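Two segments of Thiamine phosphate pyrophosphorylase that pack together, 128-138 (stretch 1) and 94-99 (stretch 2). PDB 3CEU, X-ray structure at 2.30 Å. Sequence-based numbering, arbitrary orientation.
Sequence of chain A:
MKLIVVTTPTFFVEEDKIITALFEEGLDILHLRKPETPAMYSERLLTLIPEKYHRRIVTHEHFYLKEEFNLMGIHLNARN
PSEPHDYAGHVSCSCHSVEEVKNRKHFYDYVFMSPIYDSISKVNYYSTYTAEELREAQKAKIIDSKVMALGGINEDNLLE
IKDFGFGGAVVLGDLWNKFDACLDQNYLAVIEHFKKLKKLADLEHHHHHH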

# COMPACT_ATOMS: atom_id res chain seq x y z
N THR A 128 -7.70 9.04 -15.15
CA THR A 128 -7.04 10.23 -15.70
C THR A 128 -6.00 9.86 -16.79
O THR A 128 -5.68 10.68 -17.65
CB THR A 128 -6.36 11.03 -14.56
OG1 THR A 128 -5.87 12.27 -15.07
CG2 THR A 128 -5.21 10.23 -13.97
N TYR A 129 -5.50 8.63 -16.75
CA TYR A 129 -4.51 8.17 -17.72
C TYR A 129 -5.17 7.37 -18.84
O TYR A 129 -6.39 7.18 -18.84
CB TYR A 129 -3.47 7.27 -17.04
CG TYR A 129 -2.87 7.88 -15.80
CD1 TYR A 129 -1.90 8.88 -15.88
CD2 TYR A 129 -3.25 7.44 -14.53
CE1 TYR A 129 -1.33 9.43 -14.74
CE2 TYR A 129 -2.68 7.98 -13.39
CZ TYR A 129 -1.72 8.97 -13.49
OH TYR A 129 -1.14 9.47 -12.36
N THR A 130 -4.35 6.90 -19.78
CA THR A 130 -4.82 6.11 -20.92
C THR A 130 -3.90 4.91 -21.11
O THR A 130 -2.68 5.05 -21.11
CB THR A 130 -4.82 6.93 -22.22
OG1 THR A 130 -5.56 8.14 -22.02
CG2 THR A 130 -5.46 6.13 -23.35
N ALA A 131 -4.49 3.73 -21.28
CA ALA A 131 -3.72 2.51 -21.45
C ALA A 131 -2.55 2.67 -22.41
O ALA A 131 -1.49 2.06 -22.22
CB ALA A 131 -4.63 1.39 -21.93
N GLU A 132 -2.73 3.50 -23.43
CA GLU A 132 -1.70 3.72 -24.43
C GLU A 132 -0.54 4.60 -23.91
O GLU A 132 0.63 4.27 -24.10
CB GLU A 132 -2.33 4.34 -25.68
CG GLU A 132 -1.48 4.26 -26.93
CD GLU A 132 -2.20 4.79 -28.15
OE1 GLU A 132 -2.49 6.01 -28.20
OE2 GLU A 132 -2.49 3.99 -29.07
N GLU A 133 -0.87 5.70 -23.25
CA GLU A 133 0.16 6.58 -22.72
C GLU A 133 0.87 5.85 -21.58
O GLU A 133 2.02 6.14 -21.25
CB GLU A 133 -0.44 7.90 -22.20
CG GLU A 133 -1.22 7.79 -20.90
CD GLU A 133 -1.63 9.14 -20.33
OE1 GLU A 133 -2.49 9.81 -20.94
OE2 GLU A 133 -1.07 9.54 -19.28
N LEU A 134 0.16 4.90 -20.98
CA LEU A 134 0.71 4.11 -19.89
C LEU A 134 1.79 3.18 -20.45
O LEU A 134 2.84 2.99 -19.84
CB LEU A 134 -0.40 3.30 -19.22
CG LEU A 134 -0.50 3.41 -17.70
CD1 LEU A 134 -0.76 4.85 -17.29
CD2 LEU A 134 -1.62 2.51 -17.20
N ARG A 135 1.53 2.62 -21.62
CA ARG A 135 2.49 1.74 -22.26
C ARG A 135 3.69 2.53 -22.75
O ARG A 135 4.82 2.06 -22.70
CB ARG A 135 1.83 0.96 -23.41
CG ARG A 135 1.01 -0.24 -22.94
CD ARG A 135 0.51 -1.09 -24.10
NE ARG A 135 -0.66 -0.49 -24.76
CZ ARG A 135 -1.91 -0.63 -24.33
NH1 ARG A 135 -2.17 -1.34 -23.24
NH2 ARG A 135 -2.90 -0.05 -25.00
N GLU A 136 3.45 3.74 -23.24
CA GLU A 136 4.54 4.58 -23.72
C GLU A 136 5.46 4.89 -22.53
O GLU A 136 6.68 4.88 -22.66
CB GLU A 136 3.99 5.87 -24.32
CG GLU A 136 2.98 5.63 -25.44
CD GLU A 136 3.62 5.18 -26.74
OE1 GLU A 136 4.43 4.22 -26.71
OE2 GLU A 136 3.31 5.77 -27.79
N ALA A 137 4.85 5.15 -21.38
CA ALA A 137 5.60 5.45 -20.16
C ALA A 137 6.28 4.19 -19.63
O ALA A 137 7.19 4.27 -18.81
CB ALA A 137 4.66 6.03 -19.10
N GLN A 138 5.83 3.03 -20.10
CA GLN A 138 6.41 1.77 -19.67
C GLN A 138 7.75 1.53 -20.34
O GLN A 138 8.72 1.12 -19.70
CB GLN A 138 5.45 0.62 -19.99
CG GLN A 138 5.99 -0.74 -19.60
CD GLN A 138 5.06 -1.87 -20.01
OE1 GLN A 138 3.86 -1.65 -20.22
NE2 GLN A 138 5.59 -3.08 -20.10
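Stretch 2 94-99: SCHSVE

Stretch 2 enters as the end of a strand, Ser-94 and Cys-95, passes through His-96 and Ser-97, and starts a helix at Val-98 and Glu-99. Its strand residues are extended, with phi/psi of -105/144 and -126/154. His-96 breaks this pattern at -130/35. Ser-97 is extended again and holds the N-cap position of the new helix; its side chain caps a backbone N just past the stretch. Val-98 is already helical at -62/-36.

Stretch 1 begins as a loop and becomes a helix from Ala-131 on. Thr-130 occupies its N-cap position, but its side chain makes no capping bond. The helix is held by backbone hydrogen bonds such as Leu-134 N to Thr-130 O, 2.8 Å, and Ala-137 N to Glu-133 O, 3.0 Å.

The register does not advance evenly: Ser-97 and Val-98 are adjacent, yet their nearest CA partners, Tyr-129 and Ala-137, are eight residues apart. The CA atoms of Tyr-129 and Ser-97 are 7.8 Å apart, and those of Ala-137 and Val-98 are 7.0 Å apart. Together the stretches bury 231 Å², and Val-98 and Tyr-129 account for most of it.

Val-98 covers the most surface, 69 Å². Its CA-to-CB bond points sideways, with chi1 in t, and its methyl groups pack against stretch 1. Val-98 CG1 packs on Ala-137 CB at 3.7 Å. Val-98 CG2 lies 3.7 Å from Glu-133 OE2 and 4.3 Å from Tyr-129 CD1. Val-98 thus spans from the loop residue Tyr-129 to the second turn of the helix. The CA-to-CB bond of Ala-137 points toward stretch 2, which covers 29 Å² of this residue; Ala-137 is buried in the structure as a whole.

Tyr-129 covers 66 Å². Its CA-to-CB bond points toward stretch 2, chi1 is m, and the hydroxyl reaches the turn between strand and helix. Val-98 N and Ser-97 CA lie at the ring edge, near its plane; Val-98 N is 3.9 Å from Tyr-129 CE1. Tyr-129 OH comes within 2.9 Å of Ser-97 N, but the angle is poor and no hydrogen bond forms. The hydroxyl is hydrogen-bonded elsewhere in the structure.

No direct hydrogen bond joins the two stretches. One water makes the polar link instead. It accepts a hydrogen bond from Val-98 N at 2.7 Å and donates one to Glu-133 OE2 at 3.3 Å. The first turn of a helix leaves backbone N atoms without partners from its own helix, and here the water serves one of them. Glu-133 OE2 therefore meets Val-98 in two ways: directly at the Val-98 methyl CG2, and through the water bound to Val-98 N.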

# COMPACT_ATOMS: atom_id res chain seq x y z
N SER A 94 3.00 9.91 -3.10
CA SER A 94 2.11 9.66 -4.22
C SER A 94 2.29 10.66 -5.36
O SER A 94 2.56 11.84 -5.13
CB SER A 94 0.65 9.70 -3.75
OG SER A 94 0.39 8.70 -2.78
N CYS A 95 2.15 10.17 -6.58
CA CYS A 95 2.25 11.04 -7.74
C CYS A 95 0.96 10.82 -8.53
O CYS A 95 0.34 9.76 -8.42
CB CYS A 95 3.48 10.67 -8.58
SG CYS A 95 5.08 10.89 -7.71
N HIS A 96 0.55 11.82 -9.30
CA HIS A 96 -0.70 11.74 -10.06
C HIS A 96 -0.59 12.12 -11.53
O HIS A 96 -1.51 12.69 -12.09
CB HIS A 96 -1.77 12.61 -9.40
CG HIS A 96 -1.77 12.54 -7.90
ND1 HIS A 96 -1.00 13.37 -7.12
CD2 HIS A 96 -2.40 11.70 -7.05
CE1 HIS A 96 -1.15 13.05 -5.85
NE2 HIS A 96 -2.00 12.04 -5.78
N SER A 97 0.54 11.79 -12.15
CA SER A 97 0.74 12.07 -13.56
C SER A 97 2.04 11.39 -13.95
O SER A 97 2.89 11.14 -13.09
CB SER A 97 0.85 13.58 -13.83
OG SER A 97 2.08 14.11 -13.35
N VAL A 98 2.18 11.08 -15.23
CA VAL A 98 3.39 10.43 -15.70
C VAL A 98 4.58 11.34 -15.48
O VAL A 98 5.68 10.88 -15.15
CB VAL A 98 3.26 10.08 -17.20
CG1 VAL A 98 4.56 9.50 -17.72
CG2 VAL A 98 2.12 9.08 -17.39
N GLU A 99 4.36 12.64 -15.63
CA GLU A 99 5.43 13.61 -15.43
C GLU A 99 5.88 13.63 -13.96
O GLU A 99 7.08 13.62 -13.67
CB GLU A 99 4.97 15.02 -15.85
CG GLU A 99 6.11 16.04 -15.96
CD GLU A 99 5.61 17.46 -16.18
OE1 GLU A 99 6.45 18.36 -16.40
OE2 GLU A 99 4.37 17.69 -16.13
O HOH W 1 0.25 11.54 -17.07